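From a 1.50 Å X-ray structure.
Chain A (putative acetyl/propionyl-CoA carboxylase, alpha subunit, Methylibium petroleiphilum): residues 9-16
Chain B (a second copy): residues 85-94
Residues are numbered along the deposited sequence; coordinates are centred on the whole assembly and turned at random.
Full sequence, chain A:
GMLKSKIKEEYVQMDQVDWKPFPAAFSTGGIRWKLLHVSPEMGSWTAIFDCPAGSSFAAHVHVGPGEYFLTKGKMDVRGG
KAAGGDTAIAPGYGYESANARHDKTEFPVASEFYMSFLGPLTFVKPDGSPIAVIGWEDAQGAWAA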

# COMPACT_ATOMS: atom_id res chain seq x y z
N GLU A 9 3.21 -14.20 -10.64
CA GLU A 9 3.94 -14.62 -9.47
C GLU A 9 5.39 -14.84 -9.86
O GLU A 9 5.74 -15.09 -11.02
CB GLU A 9 3.35 -15.89 -8.84
CG GLU A 9 1.81 -15.81 -8.54
CD GLU A 9 0.91 -16.29 -9.66
OE1 GLU A 9 1.44 -16.56 -10.76
OE2 GLU A 9 -0.32 -16.41 -9.46
N GLU A 10 6.23 -14.74 -8.85
CA GLU A 10 7.67 -14.85 -8.98
C GLU A 10 8.26 -15.81 -7.96
O GLU A 10 7.71 -16.00 -6.87
CB GLU A 10 8.35 -13.50 -8.78
CG GLU A 10 7.79 -12.40 -9.64
CD GLU A 10 8.26 -11.01 -9.22
OE1 GLU A 10 9.19 -10.85 -8.38
OE2 GLU A 10 7.68 -10.05 -9.74
N TYR A 11 9.36 -16.42 -8.34
CA TYR A 11 10.15 -17.29 -7.47
C TYR A 11 11.63 -17.06 -7.74
O TYR A 11 12.03 -16.98 -8.90
CB TYR A 11 9.82 -18.76 -7.64
CG TYR A 11 10.69 -19.61 -6.75
CD1 TYR A 11 10.57 -19.54 -5.36
CD2 TYR A 11 11.68 -20.39 -7.27
CE1 TYR A 11 11.40 -20.23 -4.53
CE2 TYR A 11 12.53 -21.08 -6.47
CZ TYR A 11 12.38 -20.99 -5.09
OH TYR A 11 13.23 -21.67 -4.29
N VAL A 12 12.42 -16.93 -6.68
CA VAL A 12 13.86 -16.76 -6.78
C VAL A 12 14.54 -17.82 -5.92
O VAL A 12 14.30 -17.85 -4.69
CB VAL A 12 14.35 -15.36 -6.25
CG1 VAL A 12 15.90 -15.29 -6.20
CG2 VAL A 12 13.73 -14.25 -7.07
N GLN A 13 15.38 -18.63 -6.54
CA GLN A 13 16.21 -19.57 -5.81
C GLN A 13 17.46 -18.83 -5.33
O GLN A 13 18.37 -18.56 -6.08
CB GLN A 13 16.55 -20.73 -6.73
CG GLN A 13 17.23 -21.91 -6.07
CD GLN A 13 16.36 -22.48 -4.96
OE1 GLN A 13 15.23 -22.89 -5.23
NE2 GLN A 13 16.85 -22.45 -3.72
N MSE A 14 17.44 -18.43 -4.08
CA MSE A 14 18.34 -17.40 -3.58
C MSE A 14 19.80 -17.86 -3.59
O MSE A 14 20.66 -17.03 -3.87
CB MSE A 14 17.90 -16.96 -2.18
CG MSE A 14 16.52 -16.25 -2.18
SE MSE A 14 15.73 -16.17 -0.48
CE MSE A 14 17.21 -15.26 0.22
N ASP A 15 20.07 -19.15 -3.39
CA ASP A 15 21.43 -19.64 -3.45
C ASP A 15 21.93 -19.86 -4.87
O ASP A 15 23.07 -20.29 -5.03
CB ASP A 15 21.59 -20.92 -2.63
CG ASP A 15 20.61 -21.97 -2.96
OD1 ASP A 15 19.58 -21.70 -3.59
OD2 ASP A 15 20.86 -23.10 -2.50
N GLN A 16 21.16 -19.53 -5.88
CA GLN A 16 21.65 -19.55 -7.23
C GLN A 16 21.76 -18.14 -7.75
O GLN A 16 21.89 -17.92 -8.96
CB GLN A 16 20.78 -20.39 -8.13
CG GLN A 16 20.76 -21.85 -7.76
CD GLN A 16 19.75 -22.59 -8.54
OE1 GLN A 16 19.03 -22.01 -9.34
NE2 GLN A 16 19.64 -23.88 -8.29
N GLY B 85 3.29 -24.52 -11.19
CA GLY B 85 3.56 -23.54 -10.13
C GLY B 85 5.03 -23.48 -9.80
O GLY B 85 5.91 -23.56 -10.69
N ASP B 86 5.34 -23.37 -8.52
CA ASP B 86 6.73 -23.32 -8.07
C ASP B 86 6.96 -24.26 -6.90
O ASP B 86 6.06 -24.55 -6.08
CB ASP B 86 7.12 -21.87 -7.71
CG ASP B 86 7.36 -21.00 -8.95
OD1 ASP B 86 8.33 -21.32 -9.69
OD2 ASP B 86 6.63 -20.00 -9.16
N THR B 87 8.17 -24.79 -6.86
CA THR B 87 8.65 -25.54 -5.72
C THR B 87 9.74 -24.69 -5.12
O THR B 87 10.83 -24.54 -5.71
CB THR B 87 9.18 -26.92 -6.13
OG1 THR B 87 8.11 -27.67 -6.71
CG2 THR B 87 9.72 -27.66 -4.91
N ALA B 88 9.43 -24.06 -4.00
CA ALA B 88 10.37 -23.27 -3.29
C ALA B 88 11.27 -24.22 -2.53
O ALA B 88 10.80 -25.23 -1.97
CB ALA B 88 9.65 -22.33 -2.41
N ILE B 89 12.57 -23.94 -2.54
CA ILE B 89 13.55 -24.80 -1.85
C ILE B 89 14.43 -23.85 -1.08
O ILE B 89 14.96 -22.92 -1.67
CB ILE B 89 14.39 -25.56 -2.85
CG1 ILE B 89 13.51 -26.50 -3.68
CG2 ILE B 89 15.48 -26.38 -2.15
CD1 ILE B 89 14.26 -27.32 -4.75
N ALA B 90 14.57 -24.05 0.23
CA ALA B 90 15.27 -23.08 1.07
C ALA B 90 16.74 -22.97 0.60
O ALA B 90 17.38 -24.00 0.26
CB ALA B 90 15.20 -23.49 2.54
N PRO B 91 17.28 -21.74 0.50
CA PRO B 91 16.69 -20.43 0.64
C PRO B 91 15.91 -19.98 -0.59
O PRO B 91 16.47 -19.80 -1.69
CB PRO B 91 17.91 -19.57 0.95
CG PRO B 91 18.95 -20.12 0.15
CD PRO B 91 18.71 -21.62 0.13
N GLY B 92 14.61 -19.76 -0.43
CA GLY B 92 13.76 -19.35 -1.56
C GLY B 92 12.93 -18.14 -1.23
O GLY B 92 12.43 -18.01 -0.10
N TYR B 93 12.74 -17.27 -2.24
CA TYR B 93 11.90 -16.07 -2.14
C TYR B 93 10.75 -16.22 -3.15
O TYR B 93 10.98 -16.69 -4.26
CB TYR B 93 12.68 -14.81 -2.46
CG TYR B 93 11.77 -13.64 -2.73
CD1 TYR B 93 11.28 -12.88 -1.69
CD2 TYR B 93 11.33 -13.34 -4.01
CE1 TYR B 93 10.35 -11.85 -1.96
CE2 TYR B 93 10.40 -12.36 -4.27
CZ TYR B 93 9.90 -11.61 -3.25
OH TYR B 93 8.96 -10.62 -3.44
N GLY B 94 9.54 -15.83 -2.79
CA GLY B 94 8.43 -15.80 -3.70
C GLY B 94 7.60 -14.55 -3.58
O GLY B 94 7.42 -14.05 -2.47
O HOH W 1 19.09 -24.88 -1.54

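What joins the two backbones? Strand 10-13 of chain A runs antiparallel to strand 92-94 of chain B, with A:Val12 and B:Tyr93 as the hydrogen-bonded pair: A:Val12 N donates to B:Tyr93 O at 2.8 Å, and B:Tyr93 N returns the bond to A:Val12 O at 3.0 Å. Just past the strand, A:Met14 N reaches B:Pro91 O at 2.9 Å, adding one more backbone hydrogen bond beyond the last bridge.

How do side chains bond to the second strand, 86-89? A:Tyr11 and A:Gln13 lie on the same face of the sheet and both find the backbone of B:Ile89. B:Ile89 N donates to A:Tyr11 OH (2.9 Å), while A:Gln13 NE2 donates to B:Ile89 O (2.8 Å). A:Tyr11 OH in turn donates to A:Gln13 OE1 at 2.5 Å, and A:Gln13 NE2 also bonds A:Asp15 OD1 at 2.8 Å, so the amide is held at both ends.

Why does B:Gly92 fit here? An ideal CB on B:Gly92 would lie 2.6 Å from A:Tyr11 OH, a clash; its absence leaves room for the phenol.

Where are the apolar contacts? A:Tyr11 CE1 packs on B:Ala88 CB at 3.5 Å. On the other face, A:Val12 CG2 meets B:Tyr93 CD2 at 4.0 Å. Beyond the strand, the selenomethionine A:Met14 places SE 3.9 Å from B:Tyr93 CB.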